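Local coordinates for protein MGS-M5 (PDB 4Q3N) that probably interconverts pyruvate and L-lactate, as an L-lactate dehydrogenase, with NAD as the hydride carrier, at residues A[145-154]-A[166-176]; A[177-185]-A[209-217]. All coordinates share one frame; numbering follows the deposited sequence. Where two conformers were deposited one is given.

Contact 1: residues A[145-154]-A[166-176]; sequences GTSLDTARLR and RNVHAYILGEH. With ACT (acetate ion), chain J.
The first turns of helix 147-161 run alongside strand 168-173, with T146, T150 and R154 level with H176, I172 and V168, and the CA atoms of T150 and I172 come within 5.0 Å. Two threonine hydroxyls, one helical turn apart, clasp the backbone of I172. T146 OG1 donates to I172 O at 2.7 Å, sitting above the carbonyl plane. I172 N returns a nearly straight bond (162°) to T150 OG1. That hydroxyl also donates to T146 O, which takes T150 N from the opposite face, so T150 OG1 is fixed both as donor and as acceptor. The T150 methyl CG2 lies 3.3 Å from A170 O.

The I172 side chain points toward the helix, CG2 beside D149 CB and CD1 against L153 CD2. L153 CD2 also packs on A170 CB at 3.7 Å. At the far end R154, in one of its two modelled conformers, bends at chi3 (79°) and brings NE 2.7 Å from V168 O; the carbonyl is aimed almost straight at NE, but the bond is bent on the arginine side, V168 O lying out of the guanidinium plane.

The helix-strand pair belongs to the C-terminal alpha/beta domain of lactate/malate dehydrogenases, whose active-site histidine is paired with an aspartate; H176 and D149 are consistent with that pair. H176 ND1 donates to the syn lone pair of D149 OD2 at 2.5 Å, almost in the ring plane, although carboxylate and ring are turned 62° apart. From the same ring, NE2 donates to OXT of an acetate, probably from the crystallisation liquor, at 3.0 Å. A phenylalanine here would keep a ring but would probably leave D149 OD2 without its donor and the acetate without this bond. H176 N is bonded to D124 OD2.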
loop_
_atom_site.group_PDB
_atom_site.type_symbol
_atom_site.label_atom_id
_atom_site.label_comp_id
_atom_site.label_asym_id
_atom_site.label_seq_id
_atom_site.Cartn_x
_atom_site.Cartn_y
_atom_site.Cartn_z
ATOM N N GLY A 145 -0.021 16.285 -20.540
ATOM C CA GLY A 145 0.378 17.680 -20.376
ATOM C C GLY A 145 1.659 17.856 -19.574
ATOM O O GLY A 145 2.662 17.183 -19.812
ATOM N N THR A 146 1.637 18.768 -18.618
ATOM C CA THR A 146 2.859 19.109 -17.882
ATOM C C THR A 146 2.879 18.418 -16.497
ATOM O O THR A 146 3.552 18.866 -15.561
ATOM C CB THR A 146 2.962 20.636 -17.715
ATOM O OG1 THR A 146 1.699 21.119 -17.259
ATOM C CG2 THR A 146 3.295 21.343 -19.089
ATOM N N SER A 147 2.131 17.326 -16.350
ATOM C CA SER A 147 2.147 16.617 -15.052
ATOM C C SER A 147 3.564 16.123 -14.720
ATOM O O SER A 147 4.043 16.283 -13.610
ATOM C CB SER A 147 1.156 15.430 -15.083
ATOM O OG SER A 147 1.479 14.587 -16.214
ATOM N N LEU A 148 4.268 15.556 -15.700
ATOM C CA LEU A 148 5.652 15.106 -15.466
ATOM C C LEU A 148 6.623 16.282 -15.302
ATOM O O LEU A 148 7.545 16.232 -14.470
ATOM C CB LEU A 148 6.123 14.199 -16.628
ATOM C CG LEU A 148 7.610 13.795 -16.654
ATOM C CD1 LEU A 148 8.031 12.947 -15.389
ATOM C CD2 LEU A 148 7.970 13.110 -17.963
ATOM N N ASP A 149 6.467 17.322 -16.114
ATOM C CA ASP A 149 7.315 18.500 -15.947
ATOM C C ASP A 149 7.171 19.030 -14.507
ATOM O O ASP A 149 8.125 19.483 -13.895
ATOM C CB ASP A 149 6.950 19.612 -16.951
ATOM C CG ASP A 149 6.922 19.101 -18.398
ATOM O OD1 ASP A 149 7.980 19.041 -18.995
ATOM O OD2 ASP A 149 5.867 18.635 -18.871
ATOM N N THR A 150 5.956 18.997 -14.021
ATOM C CA THR A 150 5.635 19.455 -12.660
ATOM C C THR A 150 6.317 18.561 -11.586
ATOM O O THR A 150 6.921 19.068 -10.617
ATOM C CB THR A 150 4.109 19.485 -12.455
ATOM O OG1 THR A 150 3.554 20.551 -13.283
ATOM C CG2 THR A 150 3.757 19.743 -10.946
ATOM N N ALA A 151 6.277 17.248 -11.784
ATOM C CA ALA A 151 6.996 16.346 -10.882
ATOM C C ALA A 151 8.493 16.611 -10.918
ATOM O O ALA A 151 9.169 16.480 -9.916
ATOM C CB ALA A 151 6.728 14.868 -11.240
ATOM N N ARG A 152 9.034 16.930 -12.093
ATOM C CA ARG A 152 10.437 17.267 -12.198
ATOM C C ARG A 152 10.758 18.528 -11.414
ATOM O O ARG A 152 11.776 18.627 -10.739
ATOM C CB ARG A 152 10.830 17.468 -13.690
ATOM C CG ARG A 152 10.785 16.162 -14.483
ATOM C CD ARG A 152 11.135 16.383 -15.985
ATOM N NE ARG A 152 11.410 15.109 -16.657
ATOM C CZ ARG A 152 11.054 14.872 -17.910
ATOM N NH1 ARG A 152 10.386 15.802 -18.638
ATOM N NH2 ARG A 152 11.343 13.715 -18.426
ATOM N N LEU A 153 9.929 19.541 -11.602
ATOM C CA LEU A 153 10.068 20.797 -10.851
ATOM C C LEU A 153 10.078 20.552 -9.323
ATOM O O LEU A 153 10.930 21.071 -8.601
ATOM C CB LEU A 153 8.897 21.733 -11.170
ATOM C CG LEU A 153 8.790 23.046 -10.388
ATOM C CD1 LEU A 153 9.949 23.974 -10.792
ATOM C CD2 LEU A 153 7.467 23.740 -10.675
ATOM N N ARG A 154 9.114 19.775 -8.837
ATOM C CA ARG A 154 9.044 19.465 -7.407
ATOM C C ARG A 154 10.297 18.730 -6.947
ATOM O O ARG A 154 10.892 19.074 -5.913
ATOM C CB ARG A 154 7.790 18.637 -7.104
ATOM C CG ARG A 154 6.516 19.309 -7.587
ATOM C CD ARG A 154 5.353 18.347 -7.504
ATOM N NE ARG A 154 4.849 18.246 -6.146
ATOM C CZ ARG A 154 3.795 17.513 -5.803
ATOM N NH1 ARG A 154 3.129 16.830 -6.726
ATOM N NH2 ARG A 154 3.389 17.504 -4.541
ATOM N N ARG A 166 6.843 15.854 -2.164
ATOM C CA ARG A 166 5.353 15.799 -2.160
ATOM C C ARG A 166 4.778 16.966 -1.341
ATOM O O ARG A 166 3.590 17.228 -1.387
ATOM C CB ARG A 166 4.868 14.440 -1.628
ATOM C CG ARG A 166 5.290 13.296 -2.607
ATOM C CD ARG A 166 5.152 11.922 -1.975
ATOM N NE ARG A 166 5.807 11.837 -0.672
ATOM C CZ ARG A 166 5.769 10.758 0.089
ATOM N NH1 ARG A 166 5.174 9.650 -0.360
ATOM N NH2 ARG A 166 6.366 10.778 1.264
ATOM N N ASN A 167 5.636 17.699 -0.633
ATOM C CA ASN A 167 5.196 18.899 0.103
ATOM C C ASN A 167 5.426 20.156 -0.748
ATOM O O ASN A 167 5.143 21.253 -0.309
ATOM C CB ASN A 167 5.997 19.095 1.411
ATOM C CG ASN A 167 5.334 18.507 2.631
ATOM O OD1 ASN A 167 4.098 18.351 2.734
ATOM N ND2 ASN A 167 6.161 18.173 3.578
ATOM N N VAL A 168 5.988 19.987 -1.950
ATOM C CA VAL A 168 6.307 21.123 -2.806
ATOM C C VAL A 168 5.176 21.347 -3.772
ATOM O O VAL A 168 4.882 20.486 -4.575
ATOM C CB VAL A 168 7.654 20.894 -3.571
ATOM C CG1 VAL A 168 7.919 22.067 -4.568
ATOM C CG2 VAL A 168 8.827 20.765 -2.547
ATOM N N HIS A 169 4.494 22.488 -3.681
ATOM C CA HIS A 169 3.266 22.654 -4.459
ATOM C C HIS A 169 3.451 23.778 -5.459
ATOM O O HIS A 169 3.217 24.940 -5.132
ATOM C CB HIS A 169 2.093 22.973 -3.576
ATOM C CG HIS A 169 1.949 22.010 -2.446
ATOM N ND1 HIS A 169 1.813 20.652 -2.653
ATOM C CD2 HIS A 169 1.936 22.201 -1.103
ATOM C CE1 HIS A 169 1.688 20.047 -1.484
ATOM N NE2 HIS A 169 1.778 20.960 -0.531
ATOM N N ALA A 170 3.857 23.416 -6.667
ATOM C CA ALA A 170 4.203 24.370 -7.702
ATOM C C ALA A 170 3.951 23.639 -9.022
ATOM O O ALA A 170 4.050 22.399 -9.040
ATOM C CB ALA A 170 5.680 24.793 -7.578
ATOM N N TYR A 171 3.606 24.390 -10.078
ATOM C CA TYR A 171 3.200 23.834 -11.374
ATOM C C TYR A 171 4.117 24.329 -12.483
ATOM O O TYR A 171 4.585 25.491 -12.456
ATOM C CB TYR A 171 1.768 24.225 -11.767
ATOM C CG TYR A 171 0.663 23.818 -10.784
ATOM C CD1 TYR A 171 0.536 22.510 -10.319
ATOM C CD2 TYR A 171 -0.236 24.755 -10.325
ATOM C CE1 TYR A 171 -0.471 22.159 -9.402
ATOM C CE2 TYR A 171 -1.257 24.424 -9.409
ATOM C CZ TYR A 171 -1.364 23.121 -8.963
ATOM O OH TYR A 171 -2.353 22.825 -8.062
ATOM N N ILE A 172 4.334 23.456 -13.454
ATOM C CA ILE A 172 4.725 23.860 -14.796
ATOM C C ILE A 172 3.458 23.953 -15.622
ATOM O O ILE A 172 2.636 23.026 -15.559
ATOM C CB ILE A 172 5.670 22.841 -15.444
ATOM C CG1 ILE A 172 6.912 22.690 -14.573
ATOM C CG2 ILE A 172 6.003 23.254 -16.938
ATOM C CD1 ILE A 172 7.924 23.935 -14.678
ATOM N N LEU A 173 3.283 25.067 -16.338
ATOM C CA LEU A 173 2.111 25.298 -17.171
ATOM C C LEU A 173 2.480 25.445 -18.632
ATOM O O LEU A 173 3.647 25.742 -18.989
ATOM C CB LEU A 173 1.349 26.570 -16.750
ATOM C CG LEU A 173 0.947 26.514 -15.247
ATOM C CD1 LEU A 173 0.273 27.809 -14.859
ATOM C CD2 LEU A 173 0.039 25.342 -14.999
ATOM N N GLY A 174 1.447 25.366 -19.471
ATOM C CA GLY A 174 1.635 25.677 -20.889
ATOM C C GLY A 174 1.890 24.438 -21.727
ATOM O O GLY A 174 1.456 23.316 -21.384
ATOM N N GLU A 175 2.582 24.641 -22.853
ATOM C CA GLU A 175 2.924 23.551 -23.757
ATOM C C GLU A 175 3.878 22.590 -23.060
ATOM O O GLU A 175 4.820 23.030 -22.427
ATOM C CB GLU A 175 3.578 24.128 -25.009
ATOM C CG GLU A 175 4.108 23.082 -25.950
ATOM C CD GLU A 175 5.101 23.671 -26.967
ATOM O OE1 GLU A 175 5.812 24.660 -26.658
ATOM O OE2 GLU A 175 5.143 23.146 -28.098
ATOM N N HIS A 176 3.641 21.287 -23.141
ATOM C CA HIS A 176 4.652 20.307 -22.710
ATOM C C HIS A 176 5.755 20.319 -23.802
ATOM O O HIS A 176 5.687 19.576 -24.761
ATOM C CB HIS A 176 4.018 18.925 -22.548
ATOM C CG HIS A 176 4.987 17.793 -22.345
ATOM N ND1 HIS A 176 5.779 17.670 -21.223
ATOM C CD2 HIS A 176 5.227 16.681 -23.091
ATOM C CE1 HIS A 176 6.487 16.557 -21.299
ATOM N NE2 HIS A 176 6.174 15.939 -22.427
HETATM C C ACT J . 7.473 11.979 -22.263
HETATM O O ACT J . 7.844 11.971 -21.069
HETATM O OXT ACT J . 6.959 13.062 -22.726
HETATM C CH3 ACT J . 7.705 10.717 -23.065
#

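Contact 2: residues A[177-185]-A[209-217]; sequences GDSEFVCWS and LEHIYLKVR
W184 and L209 make the main apolar meeting between segment 177-185, which carries edge strand 181-182 of the antiparallel sheet, and helix 206-227. L209 CD2 forms a CH-pi contact with the six-membered ring of W184, 3.8 Å from its centroid and 21° off the normal. V182 CG1 covers the opposite face, so the indole is sandwiched between two aliphatic branches. The tryptophan holds this pose with CG beside its own backbone N (chi1 -67°). V182 turns its other methyl, CG2, to Y213 CB at 4.0 Å, the two side chains sliding past each other in opposite directions. I212 CG2 comes to the edge of the indole near CH2, and its side chain also packs on L153 of helix 147-161.

The polar groups mostly meet through faces and edges. E180 O comes to the rim of the Y213 ring, in its plane, 3.5 Å from CE1. The E180 carboxylate, reached by an extended chain, sets OE2 against V216 CG1 at 3.7 Å. R217 CG lies over one face of the Y213 ring; bends at chi2 and chi3 then bring the guanidinium under D178 O, beneath the turn G177-E180. Within the helix, R217 NH1 donates to Y213 OH at 3.0 Å, nearly in the guanidinium plane, which fixes how that group is turned.

Charge and water complete the seam. D178 OD1 and R217 NH2 form a long salt bridge at 3.8 Å, the carboxylate and guanidinium planes 49° apart. One water fills in by bonding to both of these atoms, 3.1 Å from NH2. Another accepts from W184 NE1 at 2.8 Å and reaches E210 OE1 weakly. Side-chain fit and water bridges, rather than direct hydrogen bonds, thus join segment 177-185 to the helix.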
loop_
_atom_site.group_PDB
_atom_site.type_symbol
_atom_site.label_atom_id
_atom_site.label_comp_id
_atom_site.label_asym_id
_atom_site.label_seq_id
_atom_site.Cartn_x
_atom_site.Cartn_y
_atom_site.Cartn_z
ATOM N N GLY A 177 6.760 21.169 -23.643
ATOM C CA GLY A 177 7.729 21.430 -24.735
ATOM C C GLY A 177 8.406 22.738 -24.394
ATOM O O GLY A 177 8.309 23.204 -23.230
ATOM N N ASP A 178 9.054 23.335 -25.387
ATOM C CA ASP A 178 10.002 24.439 -25.188
ATOM C C ASP A 178 9.365 25.698 -24.613
ATOM O O ASP A 178 10.064 26.502 -24.009
ATOM C CB ASP A 178 10.706 24.812 -26.512
ATOM C CG ASP A 178 11.596 23.677 -27.071
ATOM O OD1 ASP A 178 12.057 22.805 -26.292
ATOM O OD2 ASP A 178 11.835 23.669 -28.306
ATOM N N SER A 179 8.055 25.869 -24.785
ATOM C CA SER A 179 7.397 27.097 -24.304
ATOM C C SER A 179 6.707 26.935 -22.927
ATOM O O SER A 179 6.054 27.850 -22.444
ATOM C CB SER A 179 6.402 27.622 -25.371
ATOM O OG SER A 179 5.154 26.916 -25.324
ATOM N N GLU A 180 6.886 25.808 -22.254
ATOM C CA GLU A 180 6.378 25.692 -20.883
ATOM C C GLU A 180 7.033 26.685 -19.940
ATOM O O GLU A 180 8.095 27.195 -20.198
ATOM C CB GLU A 180 6.617 24.318 -20.302
ATOM C CG GLU A 180 8.112 24.055 -20.069
ATOM C CD GLU A 180 8.384 22.592 -19.855
ATOM O OE1 GLU A 180 7.442 21.804 -20.068
ATOM O OE2 GLU A 180 9.506 22.232 -19.470
ATOM N N PHE A 181 6.420 26.927 -18.798
ATOM C CA PHE A 181 6.992 27.924 -17.905
ATOM C C PHE A 181 6.578 27.589 -16.472
ATOM O O PHE A 181 5.611 26.841 -16.248
ATOM C CB PHE A 181 6.525 29.343 -18.286
ATOM C CG PHE A 181 5.023 29.548 -18.120
ATOM C CD1 PHE A 181 4.149 29.174 -19.144
ATOM C CD2 PHE A 181 4.496 30.080 -16.941
ATOM C CE1 PHE A 181 2.778 29.323 -18.993
ATOM C CE2 PHE A 181 3.127 30.244 -16.766
ATOM C CZ PHE A 181 2.253 29.875 -17.801
ATOM N N VAL A 182 7.324 28.101 -15.499
ATOM C CA VAL A 182 7.002 27.846 -14.103
ATOM C C VAL A 182 6.039 28.897 -13.630
ATOM O O VAL A 182 6.238 30.072 -13.863
ATOM C CB VAL A 182 8.234 27.922 -13.168
ATOM C CG1 VAL A 182 7.846 27.515 -11.727
ATOM C CG2 VAL A 182 9.375 27.095 -13.688
ATOM N N CYS A 183 5.013 28.486 -12.918
ATOM C CA CYS A 183 4.158 29.472 -12.287
ATOM C C CYS A 183 4.737 29.782 -10.889
ATOM O O CYS A 183 4.345 29.171 -9.885
ATOM C CB CYS A 183 2.720 28.929 -12.210
ATOM S SG CYS A 183 1.598 30.050 -11.416
ATOM N N TRP A 184 5.714 30.686 -10.822
ATOM C CA TRP A 184 6.304 31.011 -9.520
ATOM C C TRP A 184 5.373 31.829 -8.614
ATOM O O TRP A 184 5.590 31.851 -7.423
ATOM C CB TRP A 184 7.625 31.789 -9.693
ATOM C CG TRP A 184 8.770 30.961 -10.329
ATOM C CD1 TRP A 184 9.445 31.219 -11.510
ATOM C CD2 TRP A 184 9.378 29.797 -9.770
ATOM N NE1 TRP A 184 10.414 30.265 -11.720
ATOM C CE2 TRP A 184 10.399 29.374 -10.679
ATOM C CE3 TRP A 184 9.155 29.055 -8.597
ATOM C CZ2 TRP A 184 11.205 28.259 -10.437
ATOM C CZ3 TRP A 184 9.936 27.920 -8.366
ATOM C CH2 TRP A 184 10.944 27.525 -9.289
ATOM N N SER A 185 4.396 32.559 -9.173
ATOM C CA SER A 185 3.560 33.446 -8.352
ATOM C C SER A 185 2.633 32.631 -7.441
ATOM O O SER A 185 2.135 33.152 -6.428
ATOM C CB SER A 185 2.719 34.369 -9.224
ATOM O OG SER A 185 1.850 33.578 -10.044
ATOM N N LEU A 209 16.143 29.799 -9.102
ATOM C CA LEU A 209 14.848 29.574 -9.723
ATOM C C LEU A 209 15.013 29.459 -11.238
ATOM O O LEU A 209 14.447 28.585 -11.861
ATOM C CB LEU A 209 13.865 30.710 -9.403
ATOM C CG LEU A 209 13.487 30.864 -7.917
ATOM C CD1 LEU A 209 12.398 31.939 -7.712
ATOM C CD2 LEU A 209 13.100 29.530 -7.322
ATOM N N GLU A 210 15.784 30.372 -11.821
ATOM C CA GLU A 210 15.995 30.353 -13.264
ATOM C C GLU A 210 16.750 29.087 -13.621
ATOM O O GLU A 210 16.414 28.423 -14.609
ATOM C CB GLU A 210 16.742 31.618 -13.732
ATOM C CG GLU A 210 16.924 31.773 -15.272
ATOM C CD GLU A 210 15.610 31.891 -16.058
ATOM O OE1 GLU A 210 14.535 32.165 -15.465
ATOM O OE2 GLU A 210 15.654 31.702 -17.292
ATOM N N HIS A 211 17.710 28.697 -12.783
ATOM C CA HIS A 211 18.439 27.457 -13.033
ATOM C C HIS A 211 17.509 26.257 -13.046
ATOM O O HIS A 211 17.595 25.386 -13.905
ATOM C CB HIS A 211 19.501 27.218 -11.986
ATOM C CG HIS A 211 20.221 25.930 -12.196
ATOM N ND1 HIS A 211 20.010 24.818 -11.418
ATOM C CD2 HIS A 211 21.117 25.561 -13.133
ATOM C CE1 HIS A 211 20.765 23.826 -11.850
ATOM N NE2 HIS A 211 21.440 24.249 -12.899
ATOM N N ILE A 212 16.618 26.214 -12.057
ATOM C CA ILE A 212 15.656 25.118 -11.950
ATOM C C ILE A 212 14.744 25.052 -13.182
ATOM O O ILE A 212 14.481 23.959 -13.704
ATOM C CB ILE A 212 14.796 25.255 -10.621
ATOM C CG1 ILE A 212 15.707 24.950 -9.425
ATOM C CG2 ILE A 212 13.584 24.325 -10.684
ATOM C CD1 ILE A 212 15.105 25.323 -7.966
ATOM N N TYR A 213 14.279 26.210 -13.652
ATOM C CA TYR A 213 13.480 26.228 -14.880
ATOM C C TYR A 213 14.274 25.603 -16.039
ATOM O O TYR A 213 13.764 24.746 -16.768
ATOM C CB TYR A 213 13.022 27.667 -15.214
ATOM C CG TYR A 213 12.664 27.899 -16.689
ATOM C CD1 TYR A 213 11.466 27.431 -17.261
ATOM C CD2 TYR A 213 13.537 28.581 -17.496
ATOM C CE1 TYR A 213 11.196 27.676 -18.663
ATOM C CE2 TYR A 213 13.289 28.812 -18.829
ATOM C CZ TYR A 213 12.131 28.365 -19.413
ATOM O OH TYR A 213 11.977 28.629 -20.771
ATOM N N LEU A 214 15.534 26.007 -16.190
ATOM C CA LEU A 214 16.380 25.450 -17.257
ATOM C C LEU A 214 16.528 23.944 -17.118
ATOM O O LEU A 214 16.412 23.204 -18.106
ATOM C CB LEU A 214 17.749 26.122 -17.246
ATOM C CG LEU A 214 17.740 27.637 -17.529
ATOM C CD1 LEU A 214 19.137 28.293 -17.577
ATOM C CD2 LEU A 214 16.995 27.915 -18.823
ATOM N N LYS A 215 16.736 23.476 -15.884
ATOM C CA LYS A 215 16.853 22.026 -15.636
ATOM C C LYS A 215 15.591 21.303 -16.058
ATOM O O LYS A 215 15.617 20.213 -16.638
ATOM C CB LYS A 215 17.091 21.736 -14.124
ATOM C CG LYS A 215 18.496 22.010 -13.625
ATOM C CD LYS A 215 19.485 21.009 -14.246
ATOM C CE LYS A 215 19.179 19.559 -13.796
ATOM N NZ LYS A 215 19.285 19.290 -12.318
ATOM N N VAL A 216 14.460 21.887 -15.707
ATOM C CA VAL A 216 13.194 21.268 -16.093
ATOM C C VAL A 216 13.027 21.247 -17.616
ATOM O O VAL A 216 12.642 20.222 -18.201
ATOM C CB VAL A 216 12.000 22.000 -15.428
ATOM C CG1 VAL A 216 10.653 21.545 -16.029
ATOM C CG2 VAL A 216 12.024 21.776 -13.925
ATOM N N ARG A 217 13.337 22.376 -18.264
ATOM C CA ARG A 217 13.316 22.477 -19.721
ATOM C C ARG A 217 14.170 21.420 -20.449
ATOM O O ARG A 217 13.764 20.879 -21.478
ATOM C CB ARG A 217 13.837 23.858 -20.173
ATOM C CG ARG A 217 12.887 25.026 -20.034
ATOM C CD ARG A 217 12.056 25.293 -21.303
ATOM N NE ARG A 217 12.734 24.989 -22.556
ATOM C CZ ARG A 217 13.363 25.881 -23.320
ATOM N NH1 ARG A 217 13.439 27.154 -22.958
ATOM N NH2 ARG A 217 13.943 25.484 -24.451
HETATM O O HOH W 1 14.271 22.402 -24.557
HETATM O O HOH W 2 11.514 21.660 -23.102
HETATM O O HOH W 3 11.801 30.742 -14.106
#

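Contacts 1 and 2 follow one another along the chain and cover neighbouring strands of one antiparallel sheet: 168-173 meets helix 147-161, while edge strand 181-182 meets helix 206-227. L173 and F181 join the strands by backbone bonding, and I172 touches both E180 and V182. Contact 1 is the deeper, its centre about 11 Å from that of the chain against about 17 Å for contact 2; it works by direct hydrogen bonds and lies near two other subunits. Contact 2 mixes buried apolar side chains with an exposed, water-bridged charged end at D178, and touches no other chain of the assembly. Between them D149 OD1 and E180 OE1 bring two carboxylates close together.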